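Local coordinates for protein latency-associated nuclear antigen (Murid herpesvirus 4, PDB 4BLG) that probably binds viral DNA through its C-terminal domain, the part of this gammaherpesvirus latency protein modelled here, at residues A[15-26]-A[95-106]. Numbering follows the deposited sequence.
Sequences MRRHLQVTAPRL and QAKKLKRVVLAY. With PO4 (phosphate ion), chain D; PO4 (phosphate ion), chain E.
Tyr106 of helix 93-110 lies across Met15 and His18 of helix 13-22, both of which meet it from the same side. With CG anti to the backbone N (chi1 176°), Met15 sends its extended chain along the phenol ring: CG stands over the face, toward the rim, and SD makes an oblique Met-aromatic contact, 4.7 Å from the ring centroid. The His18 imidazole takes Tyr106 CD2 over one face, 3.5 Å from His18 CD2; the two planes meet obliquely, at 45°. Thr22 OG1 lies over the other face of the imidazole and donates to His18 O. A water joins His18 NE2 to Val102 O.

At the middle, Leu19 CD2 presses on Val102 CG1 at a tight 3.4 Å, while Thr22 CG2 slides past the same valine. Leu26 CD2 lies against Leu99 CB, the side chains crossing at about a right angle. Segments 15-22 and 95-106 run at 137°, and Leu99 packs on strands 39-45 and 84-90 of this DNA-binding domain's antiparallel sheet.

Both ends hold a phosphate, probably from the crystallisation liquor. One takes Met15 N and Tyr106 OH. The other takes the backbone N of Arg25 and Leu26, Arg25 NE and NH2, and Lys98 NZ, 2.7 Å from O4; Gln95 OE1 accepts from Lys98 NZ on an in-plane lone pair. No direct hydrogen bond joins the segments: apolar packing is bridged by water and phosphates, and the phosphate between Arg25 and Lys98 probably offsets their like charges.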
ATOM      1  N   MET A  15     -22.885  -2.651  -6.877  1.00 32.45           N
ATOM      2  CA  MET A  15     -22.043  -2.331  -5.737  1.00 31.38           C
ATOM      3  C   MET A  15     -21.854  -0.818  -5.589  1.00 32.30           C
ATOM      4  O   MET A  15     -21.827  -0.305  -4.475  1.00 32.03           O
ATOM      5  CB  MET A  15     -20.695  -3.020  -5.832  1.00 29.48           C
ATOM      6  CG  MET A  15     -19.788  -2.617  -4.689  1.00 28.69           C
ATOM      7  SD  MET A  15     -18.357  -3.670  -4.489  1.00 37.00           S
ATOM      8  CE  MET A  15     -17.992  -3.356  -2.760  1.00 27.57           C
ATOM      9  N   ARG A  16     -21.741  -0.106  -6.704  1.00 32.03           N
ATOM     10  CA  ARG A  16     -21.533   1.341  -6.653  1.00 32.65           C
ATOM     11  C   ARG A  16     -22.699   2.048  -5.955  1.00 34.55           C
ATOM     12  O   ARG A  16     -22.517   2.857  -5.034  1.00 34.89           O
ATOM     13  CB  ARG A  16     -21.316   1.902  -8.067  1.00 33.06           C
ATOM     14  CG  ARG A  16     -19.887   1.692  -8.578  1.00 49.66           C
ATOM     15  CD  ARG A  16     -19.628   2.373  -9.915  1.00 54.00           C
ATOM     16  NE  ARG A  16     -20.271   1.691 -11.037  1.00 54.01           N
ATOM     17  CZ  ARG A  16     -21.371   2.108 -11.663  1.00 57.57           C
ATOM     18  NH1 ARG A  16     -21.995   3.222 -11.298  1.00 59.68           N
ATOM     19  NH2 ARG A  16     -21.856   1.400 -12.673  1.00 67.23           N
ATOM     20  N   ARG A  17     -23.908   1.707  -6.377  1.00 35.99           N
ATOM     21  CA  ARG A  17     -25.084   2.358  -5.858  1.00 38.07           C
ATOM     22  C   ARG A  17     -25.194   2.018  -4.380  1.00 37.95           C
ATOM     23  O   ARG A  17     -25.515   2.874  -3.555  1.00 39.09           O
ATOM     24  CB  ARG A  17     -26.332   1.939  -6.649  1.00 39.78           C
ATOM     25  CG  ARG A  17     -26.372   2.510  -8.069  1.00 40.62           C
ATOM     26  CD  ARG A  17     -27.610   2.081  -8.854  1.00 42.62           C
ATOM     27  NE  ARG A  17     -27.815   2.940 -10.016  1.00 44.19           N
ATOM     28  CZ  ARG A  17     -28.907   2.950 -10.779  1.00 46.55           C
ATOM     29  NH1 ARG A  17     -29.929   2.138 -10.527  1.00 47.64           N
ATOM     30  NH2 ARG A  17     -28.981   3.786 -11.804  1.00 48.10           N
ATOM     31  N   HIS A  18     -24.871   0.774  -4.045  1.00 36.73           N
ATOM     32  CA  HIS A  18     -24.950   0.341  -2.670  1.00 36.85           C
ATOM     33  C   HIS A  18     -24.095   1.258  -1.814  1.00 36.40           C
ATOM     34  O   HIS A  18     -24.581   1.828  -0.843  1.00 37.76           O
ATOM     35  CB  HIS A  18     -24.490  -1.104  -2.496  1.00 35.59           C
ATOM     36  CG  HIS A  18     -24.320  -1.497  -1.062  1.00 35.72           C
ATOM     37  ND1 HIS A  18     -25.382  -1.819  -0.243  1.00 40.84           N
ATOM     38  CD2 HIS A  18     -23.214  -1.577  -0.286  1.00 35.22           C
ATOM     39  CE1 HIS A  18     -24.935  -2.098   0.967  1.00 38.00           C
ATOM     40  NE2 HIS A  18     -23.623  -1.962   0.966  1.00 35.71           N
ATOM     41  N   LEU A  19     -22.824   1.401  -2.193  1.00 34.69           N
ATOM     42  CA  LEU A  19     -21.880   2.184  -1.415  1.00 40.31           C
ATOM     43  C   LEU A  19     -22.330   3.632  -1.251  1.00 35.97           C
ATOM     44  O   LEU A  19     -22.201   4.196  -0.163  1.00 36.73           O
ATOM     45  CB  LEU A  19     -20.463   2.124  -2.025  1.00 32.42           C
ATOM     46  CG  LEU A  19     -19.793   0.743  -2.030  1.00 30.81           C
ATOM     47  CD1 LEU A  19     -18.527   0.762  -2.867  1.00 36.20           C
ATOM     48  CD2 LEU A  19     -19.471   0.282  -0.613  1.00 31.51           C
ATOM     49  N   GLN A  20     -22.860   4.235  -2.313  1.00 37.17           N
ATOM     50  CA  GLN A  20     -23.281   5.634  -2.236  1.00 40.24           C
ATOM     51  C   GLN A  20     -24.515   5.848  -1.384  1.00 46.27           C
ATOM     52  O   GLN A  20     -24.671   6.910  -0.802  1.00 42.55           O
ATOM     53  CB  GLN A  20     -23.607   6.182  -3.618  1.00 46.64           C
ATOM     54  CG  GLN A  20     -22.604   5.876  -4.696  1.00 63.74           C
ATOM     55  CD  GLN A  20     -22.799   6.783  -5.879  1.00 79.64           C
ATOM     56  OE1 GLN A  20     -23.694   7.630  -5.872  1.00 82.85           O
ATOM     57  NE2 GLN A  20     -21.978   6.616  -6.909  1.00 75.64           N
ATOM     58  N   VAL A  21     -25.413   4.869  -1.345  1.00 41.03           N
ATOM     59  CA  VAL A  21     -26.607   5.011  -0.521  1.00 43.18           C
ATOM     60  C   VAL A  21     -26.213   4.781   0.935  1.00 43.05           C
ATOM     61  O   VAL A  21     -26.672   5.472   1.837  1.00 44.83           O
ATOM     62  CB  VAL A  21     -27.726   4.033  -0.931  1.00 43.94           C
ATOM     63  CG1 VAL A  21     -28.870   4.107   0.066  1.00 46.22           C
ATOM     64  CG2 VAL A  21     -28.225   4.349  -2.341  1.00 44.63           C
ATOM     65  N   THR A  22     -25.309   3.834   1.145  1.00 41.12           N
ATOM     66  CA  THR A  22     -24.950   3.399   2.487  1.00 47.17           C
ATOM     67  C   THR A  22     -24.087   4.453   3.180  1.00 44.36           C
ATOM     68  O   THR A  22     -24.215   4.676   4.378  1.00 46.19           O
ATOM     69  CB  THR A  22     -24.207   2.052   2.446  1.00 43.30           C
ATOM     70  OG1 THR A  22     -25.011   1.088   1.758  1.00 40.26           O
ATOM     71  CG2 THR A  22     -23.934   1.546   3.849  1.00 39.74           C
ATOM     72  N   ALA A  23     -23.221   5.111   2.417  1.00 47.02           N
ATOM     73  CA  ALA A  23     -22.346   6.138   2.969  1.00 44.93           C
ATOM     74  C   ALA A  23     -22.209   7.306   1.991  1.00 48.76           C
ATOM     75  O   ALA A  23     -21.203   7.434   1.302  1.00 43.74           O
ATOM     76  CB  ALA A  23     -20.986   5.542   3.298  1.00 39.53           C
ATOM     77  N   PRO A  24     -23.228   8.177   1.948  1.00 43.11           N
ATOM     78  CA  PRO A  24     -23.355   9.263   0.966  1.00 43.97           C
ATOM     79  C   PRO A  24     -22.195  10.253   0.946  1.00 43.89           C
ATOM     80  O   PRO A  24     -21.696  10.553  -0.132  1.00 43.26           O
ATOM     81  CB  PRO A  24     -24.646   9.976   1.386  1.00 46.71           C
ATOM     82  CG  PRO A  24     -25.383   8.990   2.204  1.00 48.38           C
ATOM     83  CD  PRO A  24     -24.365   8.142   2.881  1.00 45.05           C
ATOM     84  N   ARG A  25     -21.790  10.773   2.097  1.00 47.76           N
ATOM     85  CA  ARG A  25     -20.691  11.736   2.135  1.00 46.63           C
ATOM     86  C   ARG A  25     -19.388  11.093   1.660  1.00 45.75           C
ATOM     87  O   ARG A  25     -18.694  11.636   0.801  1.00 44.10           O
ATOM     88  CB  ARG A  25     -20.516  12.319   3.540  1.00 47.11           C
ATOM     89  CG  ARG A  25     -21.642  13.277   3.951  1.00 53.49           C
ATOM     90  CD  ARG A  25     -21.592  13.653   5.434  1.00 57.29           C
ATOM     91  NE  ARG A  25     -21.509  12.479   6.303  1.00 67.19           N
ATOM     92  CZ  ARG A  25     -21.321  12.522   7.620  1.00 69.83           C
ATOM     93  NH1 ARG A  25     -21.194  13.684   8.250  1.00 66.67           N
ATOM     94  NH2 ARG A  25     -21.255  11.394   8.313  1.00 78.18           N
ATOM     95  N   LEU A  26     -19.067   9.932   2.213  1.00 41.05           N
ATOM     96  CA  LEU A  26     -17.836   9.241   1.854  1.00 38.86           C
ATOM     97  C   LEU A  26     -17.758   8.953   0.351  1.00 46.48           C
ATOM     98  O   LEU A  26     -16.703   9.130  -0.262  1.00 38.81           O
ATOM     99  CB  LEU A  26     -17.704   7.942   2.649  1.00 37.72           C
ATOM    100  CG  LEU A  26     -16.381   7.189   2.474  1.00 43.14           C
ATOM    101  CD1 LEU A  26     -15.196   8.065   2.857  1.00 45.08           C
ATOM    102  CD2 LEU A  26     -16.384   5.903   3.286  1.00 41.10           C
ATOM    103  N   GLN A  95     -12.762   7.944   8.873  1.00 42.03           N
ATOM    104  CA  GLN A  95     -13.221   7.578   7.541  1.00 37.85           C
ATOM    105  C   GLN A  95     -12.757   6.184   7.144  1.00 37.01           C
ATOM    106  O   GLN A  95     -13.452   5.499   6.401  1.00 36.67           O
ATOM    107  CB  GLN A  95     -12.770   8.599   6.498  1.00 37.83           C
ATOM    108  CG  GLN A  95     -13.257  10.009   6.771  1.00 40.64           C
ATOM    109  CD  GLN A  95     -14.751  10.069   7.036  1.00 44.21           C
ATOM    110  OE1 GLN A  95     -15.531   9.364   6.404  1.00 49.41           O
ATOM    111  NE2 GLN A  95     -15.152  10.911   7.986  1.00 48.96           N
ATOM    112  N   ALA A  96     -11.588   5.759   7.620  1.00 34.12           N
ATOM    113  CA  ALA A  96     -11.105   4.421   7.291  1.00 32.03           C
ATOM    114  C   ALA A  96     -11.943   3.353   7.999  1.00 37.71           C
ATOM    115  O   ALA A  96     -12.220   2.298   7.428  1.00 31.44           O
ATOM    116  CB  ALA A  96      -9.632   4.266   7.647  1.00 31.01           C
ATOM    117  N   LYS A  97     -12.345   3.632   9.236  1.00 38.57           N
ATOM    118  CA  LYS A  97     -13.150   2.700  10.019  1.00 50.90           C
ATOM    119  C   LYS A  97     -14.479   2.515   9.273  1.00 36.06           C
ATOM    120  O   LYS A  97     -14.948   1.388   9.062  1.00 40.61           O
ATOM    121  CB  LYS A  97     -13.376   3.247  11.446  1.00 45.67           C
ATOM    122  NZ  LYS A  97     -15.334   2.438  16.155  1.00 57.19           N
ATOM    123  N   LYS A  98     -15.063   3.641   8.861  1.00 37.18           N
ATOM    124  CA  LYS A  98     -16.354   3.661   8.145  1.00 44.28           C
ATOM    125  C   LYS A  98     -16.270   2.892   6.817  1.00 40.61           C
ATOM    126  O   LYS A  98     -17.128   2.073   6.504  1.00 38.15           O
ATOM    127  CB  LYS A  98     -16.826   5.098   7.839  1.00 42.79           C
ATOM    128  CG  LYS A  98     -18.340   5.230   7.544  1.00 52.33           C
ATOM    129  CD  LYS A  98     -18.667   6.578   6.888  1.00 75.58           C
ATOM    130  CE  LYS A  98     -18.724   7.700   7.932  1.00101.54           C
ATOM    131  NZ  LYS A  98     -18.311   9.033   7.400  1.00114.62           N
ATOM    132  N   LEU A  99     -15.225   3.171   6.049  1.00 34.15           N
ATOM    133  CA  LEU A  99     -15.046   2.595   4.727  1.00 32.28           C
ATOM    134  C   LEU A  99     -14.940   1.091   4.842  1.00 38.91           C
ATOM    135  O   LEU A  99     -15.524   0.352   4.058  1.00 32.79           O
ATOM    136  CB  LEU A  99     -13.764   3.132   4.089  1.00 34.63           C
ATOM    137  CG  LEU A  99     -13.443   2.474   2.746  1.00 37.66           C
ATOM    138  CD1 LEU A  99     -14.592   2.702   1.774  1.00 29.81           C
ATOM    139  CD2 LEU A  99     -12.145   2.990   2.160  1.00 29.92           C
ATOM    140  N   LYS A 100     -14.168   0.644   5.823  1.00 38.33           N
ATOM    141  CA  LYS A 100     -13.947  -0.776   6.022  1.00 36.30           C
ATOM    142  C   LYS A 100     -15.261  -1.454   6.380  1.00 40.36           C
ATOM    143  O   LYS A 100     -15.574  -2.529   5.867  1.00 40.37           O
ATOM    144  CB  LYS A 100     -12.917  -1.008   7.125  1.00 37.00           C
ATOM    145  CG  LYS A 100     -12.491  -2.448   7.260  1.00 30.14           C
ATOM    146  CD  LYS A 100     -11.637  -2.659   8.483  1.00 36.33           C
ATOM    147  CE  LYS A 100     -11.306  -4.123   8.670  1.00 45.86           C
ATOM    148  NZ  LYS A 100     -11.498  -4.547  10.079  1.00 47.98           N
ATOM    149  N   ARG A 101     -16.022  -0.829   7.269  1.00 33.57           N
ATOM    150  CA  ARG A 101     -17.291  -1.381   7.728  1.00 35.49           C
ATOM    151  C   ARG A 101     -18.263  -1.600   6.578  1.00 35.40           C
ATOM    152  O   ARG A 101     -18.903  -2.652   6.476  1.00 36.52           O
ATOM    153  CB  ARG A 101     -17.941  -0.446   8.744  1.00 39.70           C
ATOM    154  CG  ARG A 101     -19.239  -0.979   9.348  1.00 53.85           C
ATOM    155  CD  ARG A 101     -19.683  -0.080  10.496  1.00 60.44           C
ATOM    156  NE  ARG A 101     -18.667  -0.193  11.529  1.00 79.29           N
ATOM    157  CZ  ARG A 101     -17.947   0.810  12.024  1.00 82.25           C
ATOM    158  NH1 ARG A 101     -18.146   2.072  11.664  1.00 78.95           N
ATOM    159  NH2 ARG A 101     -17.019   0.552  12.926  1.00 73.16           N
ATOM    160  N   VAL A 102     -18.390  -0.587   5.730  1.00 35.18           N
ATOM    161  CA  VAL A 102     -19.359  -0.616   4.640  1.00 35.51           C
ATOM    162  C   VAL A 102     -18.970  -1.660   3.601  1.00 33.41           C
ATOM    163  O   VAL A 102     -19.772  -2.526   3.230  1.00 33.83           O
ATOM    164  CB  VAL A 102     -19.463   0.762   3.972  1.00 36.00           C
ATOM    165  CG1 VAL A 102     -20.208   0.664   2.651  1.00 37.02           C
ATOM    166  CG2 VAL A 102     -20.146   1.747   4.908  1.00 39.64           C
ATOM    167  N   VAL A 103     -17.720  -1.585   3.151  1.00 31.33           N
ATOM    168  CA  VAL A 103     -17.251  -2.469   2.101  1.00 29.46           C
ATOM    169  C   VAL A 103     -17.376  -3.918   2.552  1.00 34.80           C
ATOM    170  O   VAL A 103     -17.834  -4.757   1.795  1.00 31.81           O
ATOM    171  CB  VAL A 103     -15.800  -2.154   1.685  1.00 32.60           C
ATOM    172  CG1 VAL A 103     -15.301  -3.183   0.683  1.00 25.89           C
ATOM    173  CG2 VAL A 103     -15.714  -0.756   1.092  1.00 35.49           C
ATOM    174  N   LEU A 104     -16.992  -4.207   3.791  1.00 30.68           N
ATOM    175  CA  LEU A 104     -16.982  -5.585   4.275  1.00 30.21           C
ATOM    176  C   LEU A 104     -18.367  -6.113   4.642  1.00 37.15           C
ATOM    177  O   LEU A 104     -18.583  -7.325   4.643  1.00 32.65           O
ATOM    178  CB  LEU A 104     -16.036  -5.746   5.467  1.00 38.74           C
ATOM    179  CG  LEU A 104     -14.530  -5.626   5.192  1.00 32.26           C
ATOM    180  CD1 LEU A 104     -13.760  -5.955   6.463  1.00 31.22           C
ATOM    181  CD2 LEU A 104     -14.080  -6.526   4.053  1.00 35.85           C
ATOM    182  N   ALA A 105     -19.306  -5.234   4.974  1.00 34.07           N
ATOM    183  CA  ALA A 105     -20.687  -5.694   5.128  1.00 36.25           C
ATOM    184  C   ALA A 105     -21.174  -6.241   3.791  1.00 35.51           C
ATOM    185  O   ALA A 105     -21.747  -7.331   3.726  1.00 36.31           O
ATOM    186  CB  ALA A 105     -21.589  -4.576   5.615  1.00 38.42           C
ATOM    187  N   TYR A 106     -20.944  -5.494   2.717  1.00 34.73           N
ATOM    188  CA  TYR A 106     -21.295  -6.008   1.387  1.00 33.49           C
ATOM    189  C   TYR A 106     -20.561  -7.330   1.057  1.00 31.97           C
ATOM    190  O   TYR A 106     -21.193  -8.338   0.714  1.00 34.15           O
ATOM    191  CB  TYR A 106     -21.022  -4.941   0.317  1.00 36.74           C
ATOM    192  CG  TYR A 106     -21.564  -5.261  -1.065  1.00 32.34           C
ATOM    193  CD1 TYR A 106     -20.800  -5.951  -1.991  1.00 40.26           C
ATOM    194  CD2 TYR A 106     -22.840  -4.857  -1.446  1.00 51.34           C
ATOM    195  CE1 TYR A 106     -21.290  -6.239  -3.260  1.00 36.68           C
ATOM    196  CE2 TYR A 106     -23.336  -5.140  -2.709  1.00 49.29           C
ATOM    197  CZ  TYR A 106     -22.552  -5.831  -3.613  1.00 51.93           C
ATOM    198  OH  TYR A 106     -23.029  -6.120  -4.872  1.00 69.05           O
TER
HETATM  199  P   PO4 D1263     -21.520   9.049   5.340  1.00 45.70           P
HETATM  200  O1  PO4 D1263     -22.441   7.971   5.848  1.00 52.90           O
HETATM  201  O2  PO4 D1263     -20.544   8.474   4.342  1.00 58.30           O
HETATM  202  O3  PO4 D1263     -22.278  10.147   4.647  1.00 51.18           O
HETATM  203  O4  PO4 D1263     -20.759   9.613   6.510  1.00 55.94           O
HETATM  204  P   PO4 E1264     -22.681  -5.704  -8.747  1.00 53.55           P
HETATM  205  O1  PO4 E1264     -22.302  -6.378  -7.450  1.00 72.21           O
HETATM  206  O2  PO4 E1264     -22.065  -4.327  -8.799  1.00 47.95           O
HETATM  207  O3  PO4 E1264     -22.175  -6.527  -9.907  1.00 79.97           O
HETATM  208  O4  PO4 E1264     -24.184  -5.587  -8.831  1.00 55.08           O
HETATM  209  O   HOH W   1     -22.374  -2.065   3.273  1.00 36.42           O